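Local coordinates for protein esterase D (Cellvibrio japonicus, PDB 2W87) that binds glucuronic acid through a calcium-dependent family 35 carbohydrate-binding module, part of a secreted enzyme that probably degrades plant cell-wall xylan, at residues F25-A39 with L112-S125. Sequence-based numbering, arbitrary orientation. Where two conformers were deposited one is given.
Sequences FTGSGFANTNNAQGA and LSATTAEGLPNIDS. With CA (calcium ion), chain D; CA (calcium ion), chain C; GCU (alpha-D-glucopyranuronic acid), chain E.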
loop_
_atom_site.group_PDB
_atom_site.type_symbol
_atom_site.label_atom_id
_atom_site.label_comp_id
_atom_site.label_asym_id
_atom_site.label_seq_id
_atom_site.Cartn_x
_atom_site.Cartn_y
_atom_site.Cartn_z
ATOM N N PHE A 25 1.454 -12.766 7.490
ATOM C CA PHE A 25 1.544 -11.311 7.554
ATOM C C PHE A 25 2.538 -10.939 8.656
ATOM O O PHE A 25 2.988 -11.803 9.427
ATOM C CB PHE A 25 0.195 -10.693 7.888
ATOM C CG PHE A 25 -0.409 -11.226 9.164
ATOM C CD1 PHE A 25 -0.045 -10.699 10.385
ATOM C CD2 PHE A 25 -1.317 -12.257 9.129
ATOM C CE1 PHE A 25 -0.562 -11.209 11.562
ATOM C CE2 PHE A 25 -1.847 -12.752 10.280
ATOM C CZ PHE A 25 -1.462 -12.199 11.513
ATOM N N THR A 26 2.852 -9.649 8.740
ATOM C CA THR A 26 3.719 -9.096 9.755
ATOM C C THR A 26 2.912 -8.000 10.466
ATOM O O THR A 26 1.874 -7.587 9.974
ATOM C CB THR A 26 5.038 -8.571 9.160
ATOM O OG1 THR A 26 4.790 -7.607 8.138
ATOM C CG2 THR A 26 5.849 -9.720 8.560
ATOM N N GLY A 27 3.342 -7.561 11.643
ATOM C CA GLY A 27 2.492 -6.678 12.434
ATOM C C GLY A 27 1.265 -7.405 12.949
ATOM O O GLY A 27 1.297 -8.614 13.115
ATOM N N SER A 28 0.175 -6.680 13.213
ATOM C CA SER A 28 -1.006 -7.284 13.781
ATOM C C SER A 28 -1.981 -7.844 12.729
ATOM O O SER A 28 -3.003 -8.459 13.072
ATOM C CB SER A 28 -1.721 -6.298 14.696
ATOM O OG SER A 28 -2.034 -5.100 13.997
ATOM N N GLY A 29 -1.673 -7.663 11.446
ATOM C CA GLY A 29 -2.551 -8.185 10.404
ATOM C C GLY A 29 -2.241 -7.665 9.005
ATOM O O GLY A 29 -1.091 -7.431 8.649
ATOM N N PHE A 30 -3.299 -7.493 8.228
ATOM C CA PHE A 30 -3.197 -7.013 6.861
ATOM C C PHE A 30 -4.473 -6.281 6.498
ATOM O O PHE A 30 -5.517 -6.496 7.113
ATOM C CB PHE A 30 -2.947 -8.172 5.903
ATOM C CG PHE A 30 -3.927 -9.313 6.033
ATOM C CD1 PHE A 30 -5.143 -9.289 5.377
ATOM C CD2 PHE A 30 -3.619 -10.423 6.804
ATOM C CE1 PHE A 30 -6.025 -10.339 5.489
ATOM C CE2 PHE A 30 -4.488 -11.476 6.912
ATOM C CZ PHE A 30 -5.694 -11.442 6.256
ATOM N N ALA A 31 -4.376 -5.360 5.554
ATOM C CA ALA A 31 -5.544 -4.609 5.101
ATOM C C ALA A 31 -6.253 -5.434 4.022
ATOM O O ALA A 31 -5.648 -5.842 3.014
ATOM C CB ALA A 31 -5.119 -3.243 4.549
ATOM N N ASN A 32 -7.551 -5.644 4.222
ATOM C CA ASN A 32 -8.394 -6.381 3.292
ATOM C C ASN A 32 -9.457 -5.453 2.699
ATOM O O ASN A 32 -10.437 -5.127 3.362
ATOM C CB ASN A 32 -9.079 -7.523 4.044
ATOM C CG ASN A 32 -10.083 -8.277 3.196
ATOM O OD1 ASN A 32 -10.249 -7.996 1.998
ATOM N ND2 ASN A 32 -10.759 -9.258 3.819
ATOM N N THR A 33 -9.252 -4.994 1.474
ATOM C CA THR A 33 -10.222 -4.092 0.840
ATOM C C THR A 33 -11.538 -4.796 0.527
ATOM O O THR A 33 -11.560 -5.992 0.211
ATOM C CB THR A 33 -9.713 -3.496 -0.498
ATOM O OG1 THR A 33 -9.360 -4.550 -1.407
ATOM C CG2 THR A 33 -8.529 -2.573 -0.256
ATOM N N ASN A 34 -12.618 -4.031 0.623
ATOM C CA ASN A 34 -13.849 -4.341 -0.064
ATOM C C ASN A 34 -13.544 -4.821 -1.470
ATOM O O ASN A 34 -12.612 -4.333 -2.095
ATOM C CB ASN A 34 -14.692 -3.068 -0.219
ATOM C CG ASN A 34 -15.215 -2.526 1.108
ATOM O OD1 ASN A 34 -15.433 -3.289 2.045
ATOM N ND2 ASN A 34 -15.444 -1.197 1.176
ATOM N N ASN A 35 -14.352 -5.745 -1.982
ATOM C CA ASN A 35 -14.210 -6.213 -3.351
ATOM C C ASN A 35 -14.995 -5.300 -4.290
ATOM O O ASN A 35 -16.118 -5.614 -4.713
ATOM C CB ASN A 35 -14.642 -7.679 -3.427
ATOM C CG ASN A 35 -13.989 -8.523 -2.331
ATOM O OD1 ASN A 35 -12.843 -8.271 -1.938
ATOM N ND2 ASN A 35 -14.733 -9.473 -1.792
ATOM N N ALA A 36 -14.392 -4.167 -4.590
ATOM C CA ALA A 36 -14.968 -3.132 -5.416
ATOM C C ALA A 36 -13.859 -2.319 -6.051
ATOM O O ALA A 36 -12.815 -2.066 -5.442
ATOM C CB ALA A 36 -15.837 -2.220 -4.577
ATOM N N GLN A 37 -14.109 -1.852 -7.258
ATOM C CA GLN A 37 -13.176 -0.981 -7.912
ATOM C C GLN A 37 -13.043 0.292 -7.087
ATOM O O GLN A 37 -14.022 0.793 -6.519
ATOM C CB GLN A 37 -13.669 -0.671 -9.318
ATOM C CG GLN A 37 -12.697 0.045 -10.163
ATOM C CD GLN A 37 -13.345 0.396 -11.475
ATOM O OE1 GLN A 37 -13.725 -0.495 -12.241
ATOM N NE2 GLN A 37 -13.558 1.672 -11.707
ATOM N N GLY A 38 -11.817 0.771 -6.967
ATOM C CA GLY A 38 -11.535 1.985 -6.239
ATOM C C GLY A 38 -11.286 1.795 -4.756
ATOM O O GLY A 38 -10.777 2.706 -4.092
ATOM N N ALA A 39 -11.634 0.637 -4.205
ATOM C CA ALA A 39 -11.364 0.399 -2.782
ATOM C C ALA A 39 -9.861 0.558 -2.506
ATOM O O ALA A 39 -9.028 0.021 -3.229
ATOM C CB ALA A 39 -11.884 -0.967 -2.352
ATOM N N LEU A 112 -3.406 3.665 -2.442
ATOM C CA LEU A 112 -3.382 2.554 -3.366
ATOM C C LEU A 112 -4.830 2.064 -3.528
ATOM O O LEU A 112 -5.440 1.616 -2.568
ATOM C CB LEU A 112 -2.476 1.461 -2.836
ATOM C CG LEU A 112 -2.437 0.156 -3.628
ATOM C CD1 LEU A 112 -1.721 0.396 -4.933
ATOM C CD2 LEU A 112 -1.785 -0.985 -2.810
ATOM N N SER A 113 -5.371 2.166 -4.740
ATOM C CA SER A 113 -6.767 1.858 -5.009
ATOM C C SER A 113 -6.904 0.753 -6.058
ATOM O O SER A 113 -6.143 0.715 -7.029
ATOM C CB SER A 113 -7.518 3.109 -5.494
ATOM O OG SER A 113 -7.326 4.229 -4.637
ATOM N N ALA A 114 -7.886 -0.117 -5.867
ATOM C CA ALA A 114 -8.152 -1.200 -6.793
ATOM C C ALA A 114 -8.557 -0.695 -8.170
ATOM O O ALA A 114 -9.391 0.198 -8.272
ATOM C CB ALA A 114 -9.259 -2.025 -6.234
ATOM N N THR A 115 -7.982 -1.264 -9.224
ATOM C CA THR A 115 -8.401 -0.955 -10.595
ATOM C C THR A 115 -9.500 -1.882 -11.120
ATOM O O THR A 115 -10.087 -1.581 -12.158
ATOM C CB THR A 115 -7.241 -1.084 -11.598
ATOM O OG1 THR A 115 -6.752 -2.419 -11.582
ATOM C CG2 THR A 115 -6.124 -0.168 -11.273
ATOM N N THR A 116 -9.722 -3.016 -10.469
ATOM C CA THR A 116 -10.732 -3.990 -10.878
ATOM C C THR A 116 -11.795 -4.177 -9.793
ATOM O O THR A 116 -11.603 -3.766 -8.640
ATOM C CB THR A 116 -10.115 -5.390 -11.172
ATOM O OG1 THR A 116 -9.894 -6.099 -9.941
ATOM C CG2 THR A 116 -8.822 -5.307 -11.982
ATOM N N ALA A 117 -12.901 -4.824 -10.163
ATOM C CA ALA A 117 -14.038 -5.017 -9.259
ATOM C C ALA A 117 -13.749 -5.970 -8.122
ATOM O O ALA A 117 -14.554 -6.074 -7.197
ATOM C CB ALA A 117 -15.284 -5.490 -10.041
ATOM N N GLU A 118 -12.617 -6.682 -8.183
ATOM C CA GLU A 118 -12.233 -7.605 -7.113
ATOM C C GLU A 118 -11.597 -6.875 -5.927
ATOM O O GLU A 118 -11.392 -7.467 -4.879
ATOM C CB GLU A 118 -11.245 -8.653 -7.611
ATOM C CG GLU A 118 -11.805 -9.611 -8.634
ATOM C CD GLU A 118 -10.962 -10.870 -8.747
ATOM O OE1 GLU A 118 -11.034 -11.731 -7.832
ATOM O OE2 GLU A 118 -10.265 -11.020 -9.777
ATOM N N GLY A 119 -11.303 -5.597 -6.089
ATOM C CA GLY A 119 -10.617 -4.866 -5.041
ATOM C C GLY A 119 -9.128 -5.151 -5.136
ATOM O O GLY A 119 -8.625 -5.628 -6.163
ATOM N N LEU A 120 -8.403 -4.845 -4.067
ATOM C CA LEU A 120 -6.980 -5.126 -4.011
ATOM C C LEU A 120 -6.680 -6.529 -3.511
ATOM O O LEU A 120 -7.546 -7.212 -2.988
ATOM C CB LEU A 120 -6.289 -4.114 -3.083
ATOM C CG LEU A 120 -6.187 -2.680 -3.591
ATOM C CD1 LEU A 120 -5.584 -1.784 -2.457
ATOM C CD2 LEU A 120 -5.335 -2.602 -4.846
ATOM N N PRO A 121 -5.417 -6.958 -3.654
ATOM C CA PRO A 121 -5.022 -8.098 -2.854
ATOM C C PRO A 121 -5.049 -7.693 -1.378
ATOM O O PRO A 121 -5.302 -6.515 -1.061
ATOM C CB PRO A 121 -3.579 -8.347 -3.286
ATOM C CG PRO A 121 -3.324 -7.511 -4.435
ATOM C CD PRO A 121 -4.295 -6.383 -4.401
ATOM N N ASN A 122 -4.811 -8.644 -0.484
ATOM C CA ASN A 122 -4.607 -8.303 0.919
ATOM C C ASN A 122 -3.232 -7.664 1.058
ATOM O O ASN A 122 -2.254 -8.185 0.516
ATOM C CB ASN A 122 -4.716 -9.563 1.775
ATOM C CG ASN A 122 -6.146 -10.091 1.881
ATOM O OD1 ASN A 122 -7.124 -9.350 1.683
ATOM N ND2 ASN A 122 -6.276 -11.359 2.241
ATOM N N ILE A 123 -3.144 -6.540 1.769
ATOM C CA ILE A 123 -1.903 -5.754 1.841
ATOM C C ILE A 123 -1.319 -5.831 3.237
ATOM O O ILE A 123 -1.908 -5.357 4.205
ATOM C CB ILE A 123 -2.140 -4.262 1.485
ATOM C CG1 ILE A 123 -2.863 -4.138 0.128
ATOM C CG2 ILE A 123 -0.845 -3.457 1.613
ATOM C CD1 ILE A 123 -2.117 -4.692 -1.063
ATOM N N ASP A 124 -0.135 -6.408 3.340
ATOM C CA ASP A 124 0.482 -6.601 4.658
ATOM C C ASP A 124 1.139 -5.355 5.194
ATOM O O ASP A 124 0.993 -5.018 6.374
ATOM C CB ASP A 124 1.532 -7.703 4.575
ATOM C CG ASP A 124 2.233 -7.954 5.883
ATOM O OD1 ASP A 124 1.614 -7.786 6.953
ATOM O OD2 ASP A 124 3.403 -8.384 5.844
ATOM N N SER A 125 1.892 -4.696 4.328
ATOM C CA SER A 125 2.700 -3.564 4.727
ATOM C C SER A 125 3.181 -2.742 3.542
ATOM O O SER A 125 3.228 -3.231 2.410
ATOM C CB SER A 125 3.907 -4.078 5.464
ATOM O OG SER A 125 4.726 -4.903 4.644
HETATM CA CA CA D . 0.869 -6.080 8.475
HETATM CA CA CA C . -10.847 -8.227 -0.252
HETATM C C1 GCU E . -11.488 -14.220 0.737
HETATM C C2 GCU E . -10.226 -14.070 1.587
HETATM C C3 GCU E . -10.020 -12.595 1.919
HETATM C C4 GCU E . -9.839 -11.840 0.618
HETATM C C5 GCU E . -11.079 -12.080 -0.256
HETATM C C6 GCU E . -10.970 -11.407 -1.617
HETATM O O1 GCU E . -12.565 -13.699 1.515
HETATM O O2 GCU E . -10.378 -14.799 2.793
HETATM O O3 GCU E . -8.875 -12.409 2.755
HETATM O O4 GCU E . -9.701 -10.412 0.837
HETATM O O5 GCU E . -11.249 -13.477 -0.491
HETATM O O6A GCU E . -10.628 -10.215 -1.612
HETATM O O6B GCU E . -11.233 -12.063 -2.654
HETATM O O HOH W 1 6.357 -6.495 5.993
HETATM O O HOH W 2 -6.538 -4.932 0.437
HETATM O O HOH W 3 -10.253 -7.151 -2.393
HETATM O O HOH W 4 -8.420 -7.745 -0.305
HETATM O O HOH W 5 -12.948 -8.895 0.774
#
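The Phe30 ring and the side-chain amide of Asn122 lie with planes 27° apart, CE1 of Phe30 coming 3.6 Å from CG of Asn122, while CD2 of Phe25 sits at the edge of the Phe30 ring, in its plane. The Phe25 ring in turn carries Gly29 CA on one face and has Gly27 O at its edge. Next to Asn122, the Asn32 amide runs alongside in the same direction, its plane turned 65°. Both amides meet the glucuronic acid. Asn32 ND2 is hydrogen-bonded to Asp19 of strand 16-19, which fixes the amide with OD1 turned to a calcium ion at the sugar, 2.3 Å away; that ion also takes Thr33 O, Asn35, three waters and the sugar's O4 and O6A, so protein and ligand share one metal.

At the other calcium, Asp124 binds through O and OD1, joined by Thr26 O, Gly29 O, Gln5 and Glu6. Asp124 CG, anti to its backbone nitrogen (chi1 179°), brings the carboxylate to Thr26. Thr26 N donates to Asp124 OD1 (2.9 Å) and Thr26 OG1 to Asp124 OD2 (2.8 Å), both on the syn side but somewhat out of the carboxylate plane. Arg58 makes a salt bridge to OD2.

Farther along, Leu120 N donates to Thr33 OG1 (2.8 Å). At one end of this beta-sandwich, strand 30-33 pairs with strand 16-19 on one side and meets strand 122-129 through the single antiparallel, hydrogen-bonded Ala31–Ile123 bridge between the metals, with Ala31 and Thr33 packing on Val41 of strand 40-47.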